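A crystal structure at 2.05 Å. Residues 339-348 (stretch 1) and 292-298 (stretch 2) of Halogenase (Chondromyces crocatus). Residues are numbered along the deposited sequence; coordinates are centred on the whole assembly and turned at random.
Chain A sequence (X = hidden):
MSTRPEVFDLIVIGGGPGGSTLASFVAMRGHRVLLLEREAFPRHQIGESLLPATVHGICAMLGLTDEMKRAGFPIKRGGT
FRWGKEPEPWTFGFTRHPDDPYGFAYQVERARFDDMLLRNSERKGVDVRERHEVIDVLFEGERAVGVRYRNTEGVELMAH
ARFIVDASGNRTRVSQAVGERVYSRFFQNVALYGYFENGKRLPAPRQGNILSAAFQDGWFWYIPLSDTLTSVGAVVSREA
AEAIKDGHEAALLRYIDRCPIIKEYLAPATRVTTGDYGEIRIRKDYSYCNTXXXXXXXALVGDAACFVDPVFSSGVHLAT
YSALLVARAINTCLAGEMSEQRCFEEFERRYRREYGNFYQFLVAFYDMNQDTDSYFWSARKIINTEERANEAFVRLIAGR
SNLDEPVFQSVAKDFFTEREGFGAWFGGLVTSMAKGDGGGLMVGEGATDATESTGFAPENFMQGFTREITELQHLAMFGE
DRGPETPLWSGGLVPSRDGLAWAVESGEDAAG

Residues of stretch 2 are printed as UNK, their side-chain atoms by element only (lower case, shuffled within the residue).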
# COMPACT_ATOMS: atom_id res chain seq x y z
N SER A 339 19.61 -20.16 7.70
CA SER A 339 20.31 -19.88 6.45
C SER A 339 19.60 -18.75 5.72
O SER A 339 18.43 -18.46 6.00
CB SER A 339 20.33 -21.12 5.56
OG SER A 339 19.02 -21.48 5.15
N GLU A 340 20.31 -18.10 4.80
CA GLU A 340 19.71 -17.05 3.99
C GLU A 340 18.47 -17.55 3.24
O GLU A 340 17.44 -16.87 3.21
CB GLU A 340 20.74 -16.41 3.06
CG GLU A 340 21.66 -15.43 3.77
CD GLU A 340 22.51 -14.60 2.83
OE1 GLU A 340 22.31 -14.68 1.59
OE2 GLU A 340 23.38 -13.85 3.33
N GLN A 341 18.56 -18.75 2.67
CA GLN A 341 17.44 -19.31 1.93
C GLN A 341 16.19 -19.51 2.80
O GLN A 341 15.11 -19.10 2.41
CB GLN A 341 17.81 -20.60 1.21
CG GLN A 341 16.77 -21.02 0.19
CD GLN A 341 17.35 -21.86 -0.92
OE1 GLN A 341 17.51 -23.07 -0.78
NE2 GLN A 341 17.66 -21.22 -2.05
N ARG A 342 16.35 -20.13 3.97
CA ARG A 342 15.22 -20.37 4.87
C ARG A 342 14.55 -19.07 5.30
O ARG A 342 13.32 -18.97 5.30
CB ARG A 342 15.60 -21.21 6.10
CG ARG A 342 14.44 -21.41 7.07
CD ARG A 342 14.66 -22.56 8.07
NE ARG A 342 13.37 -23.07 8.55
CZ ARG A 342 13.21 -23.92 9.57
NH1 ARG A 342 14.25 -24.38 10.26
NH2 ARG A 342 11.98 -24.30 9.91
N CYS A 343 15.36 -18.07 5.63
CA CYS A 343 14.83 -16.80 6.14
C CYS A 343 14.18 -15.91 5.07
O CYS A 343 13.14 -15.28 5.33
CB CYS A 343 15.92 -16.05 6.91
SG CYS A 343 16.21 -16.77 8.54
N PHE A 344 14.77 -15.85 3.88
CA PHE A 344 14.21 -15.02 2.81
C PHE A 344 13.07 -15.73 2.06
O PHE A 344 12.18 -15.07 1.52
CB PHE A 344 15.31 -14.52 1.88
CG PHE A 344 16.13 -13.40 2.47
CD1 PHE A 344 15.80 -12.07 2.23
CD2 PHE A 344 17.23 -13.68 3.29
CE1 PHE A 344 16.56 -11.02 2.77
CE2 PHE A 344 17.99 -12.65 3.85
CZ PHE A 344 17.66 -11.31 3.58
N GLU A 345 13.07 -17.06 2.07
CA GLU A 345 11.93 -17.82 1.58
C GLU A 345 10.72 -17.61 2.48
O GLU A 345 9.59 -17.51 2.00
CB GLU A 345 12.25 -19.31 1.48
CG GLU A 345 13.00 -19.69 0.22
CD GLU A 345 13.30 -21.18 0.16
OE1 GLU A 345 13.48 -21.81 1.24
OE2 GLU A 345 13.37 -21.72 -0.98
N GLU A 346 10.95 -17.52 3.79
CA GLU A 346 9.90 -17.23 4.76
C GLU A 346 9.33 -15.83 4.59
O GLU A 346 8.11 -15.63 4.66
CB GLU A 346 10.41 -17.42 6.19
CG GLU A 346 9.31 -17.40 7.26
CD GLU A 346 8.36 -18.60 7.18
OE1 GLU A 346 8.46 -19.43 6.24
OE2 GLU A 346 7.48 -18.71 8.07
N PHE A 347 10.22 -14.86 4.39
CA PHE A 347 9.85 -13.51 4.08
C PHE A 347 8.88 -13.43 2.87
O PHE A 347 7.80 -12.86 2.99
CB PHE A 347 11.12 -12.70 3.81
CG PHE A 347 10.94 -11.56 2.85
CD1 PHE A 347 10.00 -10.57 3.08
CD2 PHE A 347 11.73 -11.48 1.71
CE1 PHE A 347 9.85 -9.51 2.21
CE2 PHE A 347 11.58 -10.43 0.83
CZ PHE A 347 10.63 -9.43 1.08
N GLU A 348 9.28 -13.98 1.72
CA GLU A 348 8.45 -13.97 0.52
C GLU A 348 7.11 -14.69 0.71
O GLU A 348 6.06 -14.20 0.29
CB GLU A 348 9.22 -14.52 -0.69
CG GLU A 348 8.47 -14.29 -2.02
CD GLU A 348 9.34 -14.32 -3.25
OE1 GLU A 348 8.83 -14.75 -4.31
OE2 GLU A 348 10.51 -13.87 -3.18
N UNK A 292 9.71 -12.18 -8.13
CA UNK A 292 10.55 -12.56 -7.00
C UNK A 292 10.75 -11.36 -6.09
O UNK A 292 10.82 -10.23 -6.58
c UNK A 292 11.92 -13.07 -7.48
o UNK A 292 12.68 -13.59 -6.38
N UNK A 293 10.81 -11.61 -4.79
CA UNK A 293 11.05 -10.54 -3.79
C UNK A 293 12.48 -10.55 -3.22
O UNK A 293 12.84 -9.65 -2.46
c UNK A 293 8.25 -9.72 -4.19
c UNK A 293 10.05 -10.61 -2.63
c UNK A 293 7.58 -10.90 -2.22
c UNK A 293 6.24 -10.73 -2.58
c UNK A 293 8.60 -10.42 -3.03
c UNK A 293 5.91 -10.04 -3.74
c UNK A 293 6.90 -9.54 -4.55
N UNK A 294 13.27 -11.56 -3.58
CA UNK A 294 14.69 -11.60 -3.19
C UNK A 294 15.53 -12.43 -4.17
O UNK A 294 14.99 -13.24 -4.94
c UNK A 294 17.03 -14.61 -1.41
c UNK A 294 14.62 -13.63 -1.69
c UNK A 294 15.63 -14.64 -1.54
c UNK A 294 17.71 -15.82 -1.26
c UNK A 294 14.84 -12.16 -1.77
c UNK A 294 14.97 -15.88 -1.51
n UNK A 294 13.63 -15.64 -1.65
c UNK A 294 13.43 -14.28 -1.75
c UNK A 294 15.66 -17.10 -1.37
c UNK A 294 17.02 -17.04 -1.25
N UNK A 295 16.84 -12.23 -4.17
CA UNK A 295 17.68 -13.13 -4.99
C UNK A 295 18.86 -13.74 -4.22
O UNK A 295 18.80 -14.92 -3.83
c UNK A 295 18.09 -12.48 -6.33
c UNK A 295 18.89 -11.21 -6.22
c UNK A 295 20.19 -12.12 -8.22
c UNK A 295 19.60 -10.87 -7.54
n UNK A 295 21.25 -11.81 -9.23
N UNK A 296 19.91 -12.97 -4.01
CA UNK A 296 21.05 -13.39 -3.20
C UNK A 296 21.68 -12.09 -2.76
O UNK A 296 22.28 -11.38 -3.57
o UNK A 296 21.20 -16.18 -2.80
c UNK A 296 22.06 -14.24 -3.99
n UNK A 296 22.62 -16.55 -4.51
c UNK A 296 21.92 -15.75 -3.72
N UNK A 297 21.48 -11.76 -1.49
CA UNK A 297 21.94 -10.49 -0.93
C UNK A 297 21.05 -9.29 -1.20
O UNK A 297 21.36 -8.19 -0.76
N UNK A 298 19.95 -9.47 -1.93
CA UNK A 298 19.04 -8.36 -2.22
C UNK A 298 17.60 -8.76 -1.94
O UNK A 298 17.24 -9.93 -2.08
c UNK A 298 17.76 -4.70 -6.02
c UNK A 298 18.49 -6.54 -3.98
c UNK A 298 19.20 -7.87 -3.66
s UNK A 298 18.91 -6.05 -5.65
O HOH W 1 20.26 -13.49 0.16

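Position 292 has two side-chain atoms, one carbon and then one oxygen, with no branch. CA-to-CB points away from the helix. The oxygen is 3.9 Å from E348 OE2. It lies 2.7 Å from the backbone O of position 294 and donates a hydrogen bond to it. A short side chain ending in a hydroxyl is serine, S292.

Position 293 has one carbon followed by a ring of six carbons, with no oxygen on the ring. CA-to-CB points toward the helix. The CB lies 3.8 Å from F347 CE2, an apolar contact. The backbone O of 293 sits at the edge of the F347 ring, 3.6 Å from F347 CE2. The backbone N of 293 donates a hydrogen bond to E348 OE2 at 2.8 Å, with an angle of 154° at the hydrogen. The bare six-carbon ring makes this phenylalanine, F293.

Position 294 has one carbon and then fused five- and six-membered rings holding eight carbons and one nitrogen. It has the largest area covered by the helix. F344 CB lies over one face of the five-membered ring, 3.6 Å from its centroid, as a CH-pi contact; its closest approach is 3.4 Å to a ring carbon. The fused rings are an indole, so the residue is tryptophan, W294. That closest ring carbon is CD2. The far end of the indole reaches Q341, with Q341 CA 3.9 Å from W294 CH2.

Position 295 has four carbons in a row ending in nitrogen. CA-to-CB points away, and the side chain makes no contact with the helix. This is lysine, K295.

Position 296 has two side-chain carbons. CA-to-CB points away, although the end comes nearer the helix. The second carbon carries one oxygen and one nitrogen, an amide, so this is asparagine, N296.

Position 297 has no side-chain atoms. A water accepts from its backbone N at 2.7 Å and donates to E340 OE1 at 2.8 Å. The residue is glycine, G297. Its phi of 81° favours that residue.

Position 298 has two carbons, a sulfur and one carbon, unbranched. CA-to-CB points away, and its backbone O accepts from K295 N at 3.1 Å. This is methionine, M298.

The contact combines packing with two polar links. The indole of W294 lies along the helix from Q341 to E348, with F344 CB against its face and E348 OE2 at its edge, 3.3 Å from W294 CD1. The same carboxylate oxygen holds F293 N directly. Toward the start of the helix, E340 reaches G297 through water.

Stretch 2 292-298: SFWKNGM
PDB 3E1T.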